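Local coordinates for enoyl-CoA hydratase/carnithine racemase (Magnetospirillum magneticum, PDB 4NEK), which probably acts as a delta(3)-delta(2)-enoyl-CoA isomerase of the crotonase-like enoyl-CoA hydratase/isomerase family, at residues C[110-124]-C[162-176]. Numbering follows the deposited sequence.
Sequences LPHCDLVYAAPGTRF and FGVDTAEAVGLINGV
Phe-124 and Phe-162 lie with their ring planes nearly parallel, 12° apart, but slid so far that Phe-124 CB sits over one face of Phe-162, 3.4 Å from its CZ. The Phe-124 ring has CG2 of Thr-122 over one face and the Ala-167 methyl over the other, with Ala-167 CB 3.7 Å from Phe-124 CE1. At its edge, in plane, come Leu-110 CD1 and the carbonyl oxygen of Phe-162. With CG between its backbone N and carbonyl carbon (chi1 60°), Phe-162 turns one ring face against Phe-124 CB. Replacing Phe-162 by an alanine would probably leave Phe-124 CB without its CH-pi partner and a gap beside it. The two backbones trade bonds: Phe-124 N to Phe-162 O, 2.8 Å, and Phe-162 N to Phe-124 O, 2.9 Å. A water links Thr-122 O to Val-164 N. Further along, Asn-174 N reaches Val-116 O at 2.8 Å and Ala-118 N reaches Gly-175 O at 3.1 Å, where the short, weakly bonded strand 175-176 runs parallel to 115-118, outermost in the sheet within this chain. Main-chain bonds thus hold the segments at two places, while apolar side chains, as far as Leu-172 against Pro-111, fill the buried space between and beyond.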
loop_
_atom_site.group_PDB
_atom_site.type_symbol
_atom_site.label_atom_id
_atom_site.label_comp_id
_atom_site.label_asym_id
_atom_site.label_seq_id
_atom_site.Cartn_x
_atom_site.Cartn_y
_atom_site.Cartn_z
ATOM N N LEU C 110 -5.098 9.568 -20.569
ATOM C CA LEU C 110 -5.086 10.070 -19.210
ATOM C C LEU C 110 -3.745 10.607 -18.778
ATOM O O LEU C 110 -3.680 11.512 -17.916
ATOM C CB LEU C 110 -5.549 8.980 -18.272
ATOM C CG LEU C 110 -6.962 8.497 -18.585
ATOM C CD1 LEU C 110 -7.357 7.375 -17.631
ATOM C CD2 LEU C 110 -7.982 9.599 -18.527
ATOM N N PRO C 111 -2.653 10.062 -19.313
ATOM C CA PRO C 111 -1.346 10.627 -18.892
ATOM C C PRO C 111 -1.118 12.071 -19.346
ATOM O O PRO C 111 -0.275 12.743 -18.798
ATOM C CB PRO C 111 -0.351 9.730 -19.551
ATOM C CG PRO C 111 -1.063 8.411 -19.666
ATOM C CD PRO C 111 -2.498 8.754 -19.925
ATOM N N HIS C 112 -1.916 12.549 -20.290
ATOM C CA HIS C 112 -1.864 13.938 -20.678
ATOM C C HIS C 112 -2.794 14.823 -19.853
ATOM O O HIS C 112 -2.770 16.023 -20.022
ATOM C CB HIS C 112 -2.216 14.057 -22.152
ATOM C CG HIS C 112 -1.404 13.160 -23.010
ATOM N ND1 HIS C 112 -0.060 13.369 -23.222
ATOM C CD2 HIS C 112 -1.719 12.007 -23.643
ATOM C CE1 HIS C 112 0.421 12.387 -23.960
ATOM N NE2 HIS C 112 -0.567 11.551 -24.237
ATOM N N CYS C 113 -3.596 14.250 -18.971
ATOM C CA CYS C 113 -4.387 15.049 -18.089
ATOM C C CYS C 113 -3.588 15.483 -16.863
ATOM O O CYS C 113 -2.602 14.849 -16.504
ATOM C CB CYS C 113 -5.641 14.300 -17.710
ATOM S SG CYS C 113 -6.648 13.959 -19.183
ATOM N N ASP C 114 -4.011 16.587 -16.239
ATOM C CA ASP C 114 -3.343 17.120 -15.092
ATOM C C ASP C 114 -3.925 16.518 -13.848
ATOM O O ASP C 114 -3.181 16.233 -12.902
ATOM C CB ASP C 114 -3.460 18.595 -15.098
ATOM C CG ASP C 114 -2.798 19.201 -16.337
ATOM O OD1 ASP C 114 -1.547 19.167 -16.429
ATOM O OD2 ASP C 114 -3.529 19.683 -17.241
ATOM N N LEU C 115 -5.229 16.281 -13.848
ATOM C CA LEU C 115 -5.876 15.542 -12.772
ATOM C C LEU C 115 -6.908 14.620 -13.322
ATOM O O LEU C 115 -7.627 14.976 -14.232
ATOM C CB LEU C 115 -6.617 16.500 -11.833
ATOM C CG LEU C 115 -5.809 17.562 -11.113
ATOM C CD1 LEU C 115 -6.736 18.544 -10.408
ATOM C CD2 LEU C 115 -4.853 16.969 -10.106
ATOM N N VAL C 116 -7.062 13.473 -12.699
ATOM C CA VAL C 116 -7.999 12.459 -13.121
ATOM C C VAL C 116 -8.612 11.745 -11.932
ATOM O O VAL C 116 -7.916 11.333 -11.019
ATOM C CB VAL C 116 -7.257 11.395 -13.906
ATOM C CG1 VAL C 116 -8.237 10.344 -14.387
ATOM C CG2 VAL C 116 -6.523 11.986 -15.079
ATOM N N TYR C 117 -9.927 11.634 -11.917
ATOM C CA TYR C 117 -10.660 10.927 -10.839
ATOM C C TYR C 117 -11.424 9.851 -11.534
ATOM O O TYR C 117 -11.904 10.059 -12.636
ATOM C CB TYR C 117 -11.622 11.848 -10.078
ATOM C CG TYR C 117 -10.863 12.950 -9.452
ATOM C CD1 TYR C 117 -10.266 12.810 -8.197
ATOM C CD2 TYR C 117 -10.601 14.115 -10.197
ATOM C CE1 TYR C 117 -9.458 13.815 -7.668
ATOM C CE2 TYR C 117 -9.813 15.143 -9.678
ATOM C CZ TYR C 117 -9.244 15.002 -8.420
ATOM O OH TYR C 117 -8.514 16.059 -7.943
ATOM N N ALA C 118 -11.556 8.716 -10.869
ATOM C CA ALA C 118 -12.210 7.556 -11.413
ATOM C C ALA C 118 -13.224 6.966 -10.475
ATOM O O ALA C 118 -13.055 7.022 -9.269
ATOM C CB ALA C 118 -11.168 6.502 -11.675
ATOM N N ALA C 119 -14.280 6.395 -11.025
ATOM C CA ALA C 119 -15.291 5.735 -10.213
ATOM C C ALA C 119 -14.840 4.349 -9.872
ATOM O O ALA C 119 -14.012 3.782 -10.580
ATOM C CB ALA C 119 -16.589 5.654 -10.954
ATOM N N PRO C 120 -15.356 3.785 -8.784
ATOM C CA PRO C 120 -15.009 2.446 -8.298
ATOM C C PRO C 120 -15.039 1.364 -9.361
ATOM O O PRO C 120 -14.110 0.538 -9.419
ATOM C CB PRO C 120 -16.082 2.176 -7.260
ATOM C CG PRO C 120 -16.339 3.499 -6.680
ATOM C CD PRO C 120 -16.231 4.472 -7.821
ATOM N N GLY C 121 -16.031 1.326 -10.232
ATOM C CA GLY C 121 -15.961 0.227 -11.231
ATOM C C GLY C 121 -15.111 0.436 -12.489
ATOM O O GLY C 121 -15.201 -0.326 -13.437
ATOM N N THR C 122 -14.238 1.428 -12.520
ATOM C CA THR C 122 -13.545 1.712 -13.775
ATOM C C THR C 122 -12.608 0.586 -14.206
ATOM O O THR C 122 -11.870 0.009 -13.396
ATOM C CB THR C 122 -12.732 2.986 -13.673
ATOM O OG1 THR C 122 -13.564 4.032 -13.157
ATOM C CG2 THR C 122 -12.199 3.399 -14.992
ATOM N N ARG C 123 -12.664 0.269 -15.485
ATOM C CA ARG C 123 -11.855 -0.798 -16.071
ATOM C C ARG C 123 -10.932 -0.194 -17.145
ATOM O O ARG C 123 -11.406 0.381 -18.115
ATOM C CB ARG C 123 -12.774 -1.809 -16.657
ATOM C CG ARG C 123 -12.142 -3.097 -17.085
ATOM C CD ARG C 123 -13.215 -4.030 -17.654
ATOM N NE ARG C 123 -12.561 -5.094 -18.385
ATOM C CZ ARG C 123 -12.267 -5.087 -19.687
ATOM N NH1 ARG C 123 -12.590 -4.062 -20.448
ATOM N NH2 ARG C 123 -11.625 -6.126 -20.230
ATOM N N PHE C 124 -9.631 -0.256 -16.910
ATOM C CA PHE C 124 -8.659 0.342 -17.812
ATOM C C PHE C 124 -8.100 -0.751 -18.694
ATOM O O PHE C 124 -7.896 -1.876 -18.232
ATOM C CB PHE C 124 -7.516 0.960 -17.034
ATOM C CG PHE C 124 -7.944 2.025 -16.075
ATOM C CD1 PHE C 124 -8.334 1.686 -14.796
ATOM C CD2 PHE C 124 -7.983 3.360 -16.467
ATOM C CE1 PHE C 124 -8.761 2.667 -13.913
ATOM C CE2 PHE C 124 -8.396 4.336 -15.605
ATOM C CZ PHE C 124 -8.779 3.996 -14.318
ATOM N N PHE C 162 -6.753 -3.586 -16.256
ATOM C CA PHE C 162 -6.432 -3.371 -14.861
ATOM C C PHE C 162 -7.424 -2.399 -14.289
ATOM O O PHE C 162 -8.230 -1.846 -15.034
ATOM C CB PHE C 162 -4.985 -2.878 -14.688
ATOM C CG PHE C 162 -4.683 -1.581 -15.381
ATOM C CD1 PHE C 162 -4.336 -1.567 -16.742
ATOM C CD2 PHE C 162 -4.758 -0.389 -14.700
ATOM C CE1 PHE C 162 -4.061 -0.362 -17.400
ATOM C CE2 PHE C 162 -4.500 0.817 -15.342
ATOM C CZ PHE C 162 -4.144 0.825 -16.693
ATOM N N GLY C 163 -7.355 -2.248 -12.958
ATOM C CA GLY C 163 -8.364 -1.580 -12.179
ATOM C C GLY C 163 -7.806 -0.386 -11.465
ATOM O O GLY C 163 -6.641 -0.018 -11.658
ATOM N N VAL C 164 -8.657 0.204 -10.638
ATOM C CA VAL C 164 -8.333 1.414 -9.921
ATOM C C VAL C 164 -7.203 1.234 -8.912
ATOM O O VAL C 164 -6.484 2.206 -8.628
ATOM C CB VAL C 164 -9.578 2.005 -9.227
ATOM C CG1 VAL C 164 -10.587 2.462 -10.272
ATOM C CG2 VAL C 164 -10.231 0.991 -8.264
ATOM N N ASP C 165 -7.024 0.020 -8.406
ATOM C CA ASP C 165 -5.889 -0.245 -7.550
ATOM C C ASP C 165 -4.565 0.073 -8.220
ATOM O O ASP C 165 -3.761 0.879 -7.748
ATOM C CB ASP C 165 -5.925 -1.677 -7.037
ATOM C CG ASP C 165 -6.028 -2.750 -8.163
ATOM O OD1 ASP C 165 -6.410 -2.476 -9.333
ATOM O OD2 ASP C 165 -5.656 -3.914 -7.864
ATOM N N THR C 166 -4.368 -0.490 -9.385
ATOM C CA THR C 166 -3.150 -0.286 -10.116
ATOM C C THR C 166 -3.096 1.158 -10.609
ATOM O O THR C 166 -2.055 1.792 -10.545
ATOM C CB THR C 166 -3.098 -1.272 -11.284
ATOM O OG1 THR C 166 -3.178 -2.606 -10.779
ATOM C CG2 THR C 166 -1.829 -1.108 -12.098
ATOM N N ALA C 167 -4.214 1.672 -11.097
ATOM C CA ALA C 167 -4.191 2.982 -11.714
ATOM C C ALA C 167 -3.786 4.037 -10.717
ATOM O O ALA C 167 -3.010 4.936 -11.037
ATOM C CB ALA C 167 -5.557 3.329 -12.267
ATOM N N GLU C 168 -4.317 3.953 -9.502
ATOM C CA GLU C 168 -3.868 4.874 -8.507
ATOM C C GLU C 168 -2.433 4.575 -8.086
ATOM O O GLU C 168 -1.636 5.482 -7.920
ATOM C CB GLU C 168 -4.780 4.913 -7.296
ATOM C CG GLU C 168 -4.349 6.002 -6.325
ATOM C CD GLU C 168 -5.384 6.389 -5.265
ATOM O OE1 GLU C 168 -6.454 5.754 -5.202
ATOM O OE2 GLU C 168 -5.131 7.356 -4.480
ATOM N N ALA C 169 -2.067 3.325 -7.912
ATOM C CA ALA C 169 -0.710 3.047 -7.448
ATOM C C ALA C 169 0.354 3.579 -8.430
ATOM O O ALA C 169 1.373 4.052 -8.012
ATOM C CB ALA C 169 -0.523 1.554 -7.250
ATOM N N VAL C 170 0.125 3.504 -9.730
ATOM C CA VAL C 170 1.132 3.984 -10.638
ATOM C C VAL C 170 0.962 5.443 -11.017
ATOM O O VAL C 170 1.716 5.938 -11.854
ATOM C CB VAL C 170 1.200 3.130 -11.917
ATOM C CG1 VAL C 170 1.327 1.663 -11.548
ATOM C CG2 VAL C 170 -0.007 3.347 -12.834
ATOM N N GLY C 171 0.001 6.153 -10.420
ATOM C CA GLY C 171 -0.115 7.584 -10.665
ATOM C C GLY C 171 -0.837 7.962 -11.958
ATOM O O GLY C 171 -0.729 9.095 -12.484
ATOM N N LEU C 172 -1.638 7.038 -12.445
ATOM C CA LEU C 172 -2.465 7.336 -13.594
ATOM C C LEU C 172 -3.664 8.163 -13.199
ATOM O O LEU C 172 -4.180 8.917 -13.995
ATOM C CB LEU C 172 -2.920 6.045 -14.248
ATOM C CG LEU C 172 -3.549 6.183 -15.614
ATOM C CD1 LEU C 172 -2.569 6.716 -16.674
ATOM C CD2 LEU C 172 -4.061 4.825 -16.032
ATOM N N ILE C 173 -4.137 7.994 -11.981
ATOM C CA ILE C 173 -5.298 8.773 -11.498
ATOM C C ILE C 173 -4.946 9.309 -10.126
ATOM O O ILE C 173 -4.111 8.721 -9.446
ATOM C CB ILE C 173 -6.596 7.938 -11.355
ATOM C CG1 ILE C 173 -6.419 6.833 -10.323
ATOM C CG2 ILE C 173 -6.983 7.345 -12.681
ATOM C CD1 ILE C 173 -7.643 5.938 -10.201
ATOM N N ASN C 174 -5.639 10.352 -9.704
ATOM C CA ASN C 174 -5.406 10.907 -8.423
ATOM C C ASN C 174 -6.185 10.155 -7.368
ATOM O O ASN C 174 -5.775 10.142 -6.203
ATOM C CB ASN C 174 -5.842 12.351 -8.386
ATOM C CG ASN C 174 -4.940 13.243 -9.189
ATOM O OD1 ASN C 174 -4.036 13.860 -8.666
ATOM N ND2 ASN C 174 -5.169 13.292 -10.455
ATOM N N GLY C 175 -7.327 9.584 -7.708
ATOM C CA GLY C 175 -8.152 9.005 -6.672
ATOM C C GLY C 175 -9.451 8.433 -7.164
ATOM O O GLY C 175 -9.830 8.619 -8.300
ATOM N N VAL C 176 -10.093 7.681 -6.295
ATOM C CA VAL C 176 -11.297 7.010 -6.609
ATOM C C VAL C 176 -12.427 7.703 -5.902
ATOM O O VAL C 176 -12.332 7.962 -4.746
ATOM C CB VAL C 176 -11.219 5.570 -6.141
ATOM C CG1 VAL C 176 -12.516 4.806 -6.444
ATOM C CG2 VAL C 176 -10.071 4.893 -6.862
HETATM O O HOH W 1 -11.267 -1.275 -11.142
#